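Local atomic coordinates of putative L-alanine-DL-glutamate epimerase (Burkholderia xenovorans, PDB entry 3GO2), a protein that binds magnesium and is probably a racemase or epimerase of the mandelate racemase/muconate lactonizing enzyme family. Residues G146-R149 with T150-A154; R234-A237 with D238-L241; D347-A350 with W351-E354. All coordinates share one frame; numbering follows the deposited sequence. Where two conformers were deposited one is given.

Contact 1 of 3, residues G146-R149 with T150-A154; sequences GVKR and TAEEA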
loop_
_atom_site.group_PDB
_atom_site.type_symbol
_atom_site.label_atom_id
_atom_site.label_comp_id
_atom_site.label_asym_id
_atom_site.label_seq_id
_atom_site.Cartn_x
_atom_site.Cartn_y
_atom_site.Cartn_z
ATOM N N GLY A 146 2.826 16.114 48.282
ATOM C CA GLY A 146 1.785 17.009 47.773
ATOM C C GLY A 146 1.059 16.433 46.568
ATOM O O GLY A 146 -0.173 16.532 46.447
ATOM N N VAL A 147 1.832 15.798 45.693
ATOM C CA VAL A 147 1.274 15.069 44.546
ATOM C C VAL A 147 0.286 14.021 45.045
ATOM O O VAL A 147 -0.850 13.949 44.577
ATOM C CB VAL A 147 2.401 14.445 43.688
ATOM C CG1 VAL A 147 1.856 13.494 42.630
ATOM C CG2 VAL A 147 3.225 15.549 43.030
ATOM N N LYS A 148 0.701 13.225 46.030
ATOM C CA LYS A 148 -0.153 12.202 46.603
ATOM C C LYS A 148 -1.420 12.824 47.184
ATOM O O LYS A 148 -2.520 12.359 46.928
ATOM C CB LYS A 148 0.585 11.416 47.686
ATOM C CG LYS A 148 -0.259 10.343 48.327
ATOM C CD LYS A 148 0.528 9.604 49.373
ATOM C CE LYS A 148 -0.338 8.596 50.133
ATOM N NZ LYS A 148 0.492 7.607 50.885
ATOM N N ARG A 149 -1.262 13.880 47.966
ATOM C CA ARG A 149 -2.419 14.502 48.607
ATOM C C ARG A 149 -3.410 15.072 47.622
ATOM O O ARG A 149 -4.592 15.064 47.891
ATOM C CB ARG A 149 -1.983 15.596 49.559
ATOM C CG ARG A 149 -1.329 15.049 50.808
ATOM C CD ARG A 149 -1.195 16.156 51.847
ATOM N NE ARG A 149 -0.503 17.352 51.362
ATOM C CZ ARG A 149 0.798 17.576 51.472
ATOM N NH1 ARG A 149 1.316 18.705 50.998
ATOM N NH2 ARG A 149 1.596 16.684 52.054
ATOM N N THR A 150 -2.912 15.584 46.493
ATOM C CA THR A 150 -3.796 16.116 45.460
ATOM C C THR A 150 -4.666 15.010 44.859
ATOM O O THR A 150 -5.858 15.216 44.628
ATOM C CB THR A 150 -3.010 16.839 44.353
ATOM O OG1 THR A 150 -2.155 17.837 44.912
ATOM C CG2 THR A 150 -3.944 17.511 43.387
ATOM N N ALA A 151 -4.076 13.841 44.589
ATOM C CA ALA A 151 -4.841 12.698 44.092
ATOM C C ALA A 151 -5.846 12.222 45.139
ATOM O O ALA A 151 -6.971 11.875 44.797
ATOM C CB ALA A 151 -3.924 11.567 43.696
ATOM N N GLU A 152 -5.447 12.213 46.410
ATOM C CA GLU A 152 -6.410 11.906 47.505
ATOM C C GLU A 152 -7.603 12.868 47.517
ATOM O O GLU A 152 -8.737 12.458 47.757
ATOM C CB GLU A 152 -5.724 11.932 48.873
ATOM C CG GLU A 152 -4.656 10.848 49.077
ATOM C CD GLU A 152 -3.916 10.927 50.422
ATOM O OE1 GLU A 152 -3.758 12.036 50.998
ATOM O OE2 GLU A 152 -3.465 9.848 50.866
ATOM N N GLU A 153 -7.341 14.152 47.316
ATOM C CA GLU A 153 -8.401 15.148 47.264
ATOM C C GLU A 153 -9.360 14.873 46.084
ATOM O O GLU A 153 -10.585 14.936 46.232
ATOM C CB GLU A 153 -7.812 16.564 47.209
ATOM C CG GLU A 153 -8.851 17.624 47.104
ATOM C CD GLU A 153 -8.296 19.008 47.017
ATOM O OE1 GLU A 153 -7.195 19.287 47.543
ATOM O OE2 GLU A 153 -9.012 19.830 46.432
ATOM N N ALA A 154 -8.804 14.522 44.919
ATOM C CA ALA A 154 -9.622 14.191 43.775
ATOM C C ALA A 154 -10.503 13.001 44.100
ATOM O O ALA A 154 -11.664 12.989 43.764
ATOM C CB ALA A 154 -8.734 13.886 42.523
HETATM O O HOH W 1 -4.567 18.320 48.649
#
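Glu152 lies back along the helix against Lys148 and Arg149, and its side chain can be followed atom by atom. CB rests on the carbonyl oxygens of the preceding turn, 3.5 Å from Arg149 O. With CG anti to its own carbonyl carbon (chi1 -65°), the chain turns back toward the helix start, and CG comes within 3.4 Å of Lys148 O. CD stays near the same oxygen, and the carboxylate then divides its contacts. OE1 meets CA and CG of Arg149, whereas OE2 lies 3.4 Å from Lys148 CE. The ammonium group itself is turned elsewhere: Lys148 NZ stands 4.5 Å from Glu152 OE2, beyond a salt bridge, and pairs instead with Asp208 on helix 193-210. The carboxylate therefore touches mostly the aliphatic parts of its two basic neighbours, while the nearby positive charges may still steady it electrostatically. Helix 144-156, which carries all these residues, belongs to the TIM-barrel-like C-terminal domain of the enolase superfamily and precedes barrel strand 161-168. Its regular i to i+4 backbone bonds include Glu152 N to Lys148 O, and one more donor joins them at Thr150. There a chi1 of -54° sets OG1 beside the backbone N, within reach of Gly146 O, to which it donates at 2.8 Å. Thr150 N donates to the same Gly146 O at 2.9 Å, the two donors approaching from opposite faces of the carbonyl plane. A buried hydroxyl is thus satisfied within its own helix. Val147 and Ala151 pack against Leu206 of helix 193-210. Glu153, whose CB touches Arg149 O, sends its carboxylate to Arg130 and Arg157, and a water donates to Glu153 OE1 and, more weakly, to Arg149 O.

Contact 2 of 3, residues R234-A237 with D238-L241; sequences RELA and DFDL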
loop_
_atom_site.group_PDB
_atom_site.type_symbol
_atom_site.label_atom_id
_atom_site.label_comp_id
_atom_site.label_asym_id
_atom_site.label_seq_id
_atom_site.Cartn_x
_atom_site.Cartn_y
_atom_site.Cartn_z
ATOM N N ARG A 234 7.645 2.054 27.456
ATOM C CA ARG A 234 8.327 0.877 28.012
ATOM C C ARG A 234 8.577 0.995 29.504
ATOM O O ARG A 234 8.388 0.020 30.257
ATOM C CB ARG A 234 9.664 0.657 27.321
ATOM C CG ARG A 234 9.559 0.243 25.907
ATOM C CD ARG A 234 10.882 0.442 25.188
ATOM N NE ARG A 234 10.673 0.248 23.769
ATOM C CZ ARG A 234 11.375 0.827 22.782
ATOM N NH1 ARG A 234 12.371 1.664 23.044
ATOM N NH2 ARG A 234 11.025 0.577 21.520
ATOM N N GLU A 235 9.040 2.156 29.946
ATOM C CA GLU A 235 9.212 2.407 31.369
ATOM C C GLU A 235 7.911 2.180 32.144
ATOM O O GLU A 235 7.915 1.601 33.247
ATOM C CB GLU A 235 9.712 3.827 31.595
ATOM C CG GLU A 235 9.812 4.245 33.065
ATOM C CD GLU A 235 10.929 3.552 33.841
ATOM O OE1 GLU A 235 12.013 3.356 33.276
ATOM O OE2 GLU A 235 10.729 3.241 35.038
ATOM N N LEU A 236 6.811 2.653 31.581
ATOM C CA LEU A 236 5.511 2.660 32.262
ATOM C C LEU A 236 4.620 1.527 31.813
ATOM O O LEU A 236 3.393 1.600 31.913
ATOM C CB LEU A 236 4.817 4.001 32.021
ATOM C CG LEU A 236 5.601 5.236 32.437
ATOM C CD1 LEU A 236 4.827 6.490 32.059
ATOM C CD2 LEU A 236 5.963 5.208 33.948
ATOM N N ALA A 237 5.216 0.455 31.325
ATOM C CA ALA A 237 4.454 -0.603 30.684
ATOM C C ALA A 237 3.451 -1.259 31.632
ATOM O O ALA A 237 2.371 -1.702 31.201
ATOM C CB ALA A 237 5.401 -1.653 30.130
ATOM N N ASP A 238 3.803 -1.313 32.915
ATOM C CA ASP A 238 2.977 -1.996 33.921
ATOM C C ASP A 238 2.060 -1.058 34.711
ATOM O O ASP A 238 1.370 -1.481 35.654
ATOM C CB ASP A 238 3.896 -2.750 34.882
ATOM C CG ASP A 238 4.562 -3.939 34.228
ATOM O OD1 ASP A 238 5.614 -4.373 34.737
ATOM O OD2 ASP A 238 4.045 -4.441 33.208
ATOM N N PHE A 239 2.055 0.216 34.365
ATOM C CA PHE A 239 1.161 1.164 35.013
ATOM C C PHE A 239 -0.230 1.083 34.435
ATOM O O PHE A 239 -0.400 0.828 33.243
ATOM C CB PHE A 239 1.660 2.573 34.789
ATOM C CG PHE A 239 2.564 3.044 35.825
ATOM C CD1 PHE A 239 2.069 3.740 36.912
ATOM C CD2 PHE A 239 3.923 2.794 35.724
ATOM C CE1 PHE A 239 2.917 4.189 37.887
ATOM C CE2 PHE A 239 4.784 3.242 36.690
ATOM C CZ PHE A 239 4.290 3.943 37.770
ATOM N N ASP A 240 -1.238 1.313 35.259
ATOM C CA ASP A 240 -2.590 1.406 34.748
ATOM C C ASP A 240 -2.887 2.849 34.331
ATOM O O ASP A 240 -3.072 3.703 35.186
ATOM C CB ASP A 240 -3.575 0.959 35.820
ATOM C CG ASP A 240 -5.015 1.050 35.378
ATOM O OD1 ASP A 240 -5.298 0.914 34.167
ATOM O OD2 ASP A 240 -5.871 1.221 36.276
ATOM N N LEU A 241 -2.870 3.133 33.025
ATOM C CA LEU A 241 -3.152 4.490 32.533
ATOM C C LEU A 241 -4.369 4.512 31.614
ATOM O O LEU A 241 -4.472 3.727 30.666
ATOM C CB LEU A 241 -1.952 5.068 31.774
ATOM C CG LEU A 241 -0.654 5.158 32.585
ATOM C CD1 LEU A 241 0.572 5.477 31.740
ATOM C CD2 LEU A 241 -0.838 6.210 33.673
HETATM O O HOH W 2 -0.301 -1.627 31.904
#
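Leu236 O is gripped by two donors: Phe239 N, at 3.1 Å, and NE2 of His263, which lies farther along the chain. The bond from Phe239 N is fairly straight at its hydrogen (160°), yet the donor stands well above the plane of the Leu236 carbonyl. It closes a type I beta turn from Leu236 to Phe239, and this turn carries the chain away from helix 226-235; Leu236 is the first residue to leave helical backbone angles. The turn also brings its two end side chains together. In Leu236 a chi1 of -56° leaves CG beside the backbone N, from where the CD2 branch comes obliquely to the Phe239 ring, 3.6 Å from CE2 and equally near CD2. Ring atom CD2 also lies 3.8 Å from Leu236 CA. The other branch, CD1, points to CD1 of Leu241 in a looser contact of 4.4 Å. A water donates to both Ala237 O and Phe239 O, 2.8 Å from each, and ties the middle of the turn to the departing chain. The whole is the return from helix to strand in the beta-alpha-beta crossover 215-219, 226-235, 243-245 of the barrel. Leu236 and Phe239 both pack on Leu203 of helix 193-210, and inward Leu236 meets Leu218 and Leu241 meets Ile216, both on strand 215-219.

Contact 3 of 3, residues D347-A350 with W351-E354; sequences DRLA and WEDE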
loop_
_atom_site.group_PDB
_atom_site.type_symbol
_atom_site.label_atom_id
_atom_site.label_comp_id
_atom_site.label_asym_id
_atom_site.label_seq_id
_atom_site.Cartn_x
_atom_site.Cartn_y
_atom_site.Cartn_z
ATOM N N ASP A 347 -9.347 23.191 39.468
ATOM C CA ASP A 347 -8.657 24.337 40.078
ATOM C C ASP A 347 -9.081 25.611 39.344
ATOM O O ASP A 347 -8.860 25.744 38.128
ATOM C CB ASP A 347 -7.142 24.176 40.027
ATOM C CG ASP A 347 -6.647 22.940 40.773
ATOM O OD1 ASP A 347 -6.734 22.934 42.025
ATOM O OD2 ASP A 347 -6.179 21.984 40.093
ATOM N N ARG A 348 -9.696 26.542 40.088
ATOM C CA ARG A 348 -10.197 27.780 39.496
ATOM C C ARG A 348 -9.570 28.994 40.152
ATOM O O ARG A 348 -9.201 28.980 41.335
ATOM C CB ARG A 348 -11.720 27.909 39.600
ATOM C CG ARG A 348 -12.567 26.718 39.138
ATOM C CD ARG A 348 -12.183 26.190 37.770
ATOM N NE ARG A 348 -12.334 27.168 36.706
ATOM C CZ ARG A 348 -12.235 26.864 35.407
ATOM N NH1 ARG A 348 -12.373 27.786 34.478
ATOM N NH2 ARG A 348 -11.998 25.613 35.030
ATOM N N LEU A 349 -9.467 30.050 39.370
ATOM C CA LEU A 349 -9.056 31.351 39.875
ATOM C C LEU A 349 -10.035 31.877 40.925
ATOM O O LEU A 349 -11.241 31.647 40.867
ATOM C CB LEU A 349 -9.012 32.366 38.742
ATOM C CG LEU A 349 -8.087 32.070 37.568
ATOM C CD1 LEU A 349 -8.336 33.060 36.436
ATOM C CD2 LEU A 349 -6.631 32.090 37.971
ATOM N N ALA A 350 -9.497 32.645 41.866
ATOM C CA ALA A 350 -10.313 33.189 42.944
ATOM C C ALA A 350 -11.432 34.109 42.442
ATOM O O ALA A 350 -12.484 34.214 43.077
ATOM C CB ALA A 350 -9.418 33.916 43.939
ATOM N N TRP A 351 -11.220 34.750 41.301
ATOM C CA TRP A 351 -12.227 35.634 40.706
ATOM C C TRP A 351 -13.010 35.019 39.534
ATOM O O TRP A 351 -13.768 35.702 38.849
ATOM C CB TRP A 351 -11.588 36.964 40.294
ATOM C CG TRP A 351 -10.543 36.877 39.238
ATOM C CD1 TRP A 351 -10.737 37.020 37.894
ATOM C CD2 TRP A 351 -9.141 36.626 39.416
ATOM N NE1 TRP A 351 -9.552 36.923 37.236
ATOM C CE2 TRP A 351 -8.552 36.661 38.133
ATOM C CE3 TRP A 351 -8.327 36.377 40.528
ATOM C CZ2 TRP A 351 -7.195 36.442 37.922
ATOM C CZ3 TRP A 351 -6.958 36.167 40.319
ATOM C CH2 TRP A 351 -6.411 36.201 39.025
ATOM N N GLU A 352 -12.846 33.717 39.303
ATOM C CA GLU A 352 -13.488 33.103 38.141
ATOM C C GLU A 352 -15.002 33.319 38.135
ATOM O O GLU A 352 -15.587 33.658 37.100
ATOM C CB GLU A 352 -13.196 31.606 38.108
ATOM C CG GLU A 352 -13.753 30.841 36.900
ATOM C CD GLU A 352 -12.950 31.038 35.640
ATOM O OE1 GLU A 352 -11.816 31.575 35.724
ATOM O OE2 GLU A 352 -13.458 30.635 34.556
ATOM N N ASP A 353 -15.658 33.099 39.270
ATOM C CA ASP A 353 -17.114 33.129 39.263
ATOM C C ASP A 353 -17.652 34.560 39.045
ATOM O O ASP A 353 -18.756 34.706 38.525
ATOM C CB ASP A 353 -17.703 32.482 40.522
ATOM C CG ASP A 353 -17.507 30.953 40.561
ATOM O OD1 ASP A 353 -16.957 30.333 39.596
ATOM O OD2 ASP A 353 -17.905 30.355 41.581
ATOM N N GLU A 354 -16.869 35.575 39.408
ATOM C CA GLU A 354 -17.201 36.980 39.134
ATOM C C GLU A 354 -17.353 37.254 37.638
ATOM O O GLU A 354 -18.142 38.102 37.244
ATOM C CB GLU A 354 -16.089 37.896 39.719
ATOM C CG GLU A 354 -16.359 39.411 39.726
ATOM C CD GLU A 354 -15.089 40.258 39.995
ATOM O OE1 GLU A 354 -14.068 39.711 40.472
ATOM O OE2 GLU A 354 -15.109 41.483 39.709
HETATM O O HOH W 3 -10.537 29.531 36.891
HETATM O O HOH W 4 -15.373 35.013 42.055
#
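Bends at chi2 and chi3 (-49° and -61°) fold Arg348 back toward Glu352, whose own chain, with CG anti to the backbone N, bends at chi2 to meet it. The resulting salt bridge joins Arg348 NH1 to Glu352 OE2 at 3.0 Å. The oxygen lies at the guanidinium edge, near its plane, but is itself met from above the carboxylate plane. Further bonds fix both groups: Arg348 NH2 to Asp345 O, NH1 to Tyr321 O, and the Glu352 carboxylate to Tyr20 OH and His323 N. Next to this pair a type I beta turn runs from Leu349 to Glu352, closed by Glu352 N donating to Leu349 O at 3.1 Å. Within it Leu349 CB makes a CH-pi contact over the face of the Trp351 six-membered ring, 4.3 Å from its centroid, while Leu349 CD1 lies 3.9 Å from Trp351 CZ2. The indole also stacks with His387 and bonds through NE1 to Asp14 O. The turn ends the loop that leads from strand 342-344 into the short, weakly bonded helix 352-355, with Arg348 and Leu349 lying against Tyr20 of strand 19-27 in the N-terminal sheet and Glu354 touching helix 381-386.

In the fold
The contacts follow one another along the chain, all in the C-terminal enolase-like region, without touching. Contact 1 lies nearer to each of the others (centres about 20 Å from contact 2 and 21 Å from contact 3) than they do to one another (about 35 Å). Helix 193-210 packs on contacts 1 and 2. Arg130 links contacts 1 and 3, pairing with Glu153 and Asp347. Both also approach His125, which binds 2-oxoglutarate and fumarate in other structures of this protein: its side chain is about 9 Å from that of Thr150 and 8 Å from that of Arg348. In contact 2, the Leu241 side chain lies about 10 Å from that of the magnesium ligand Glu245.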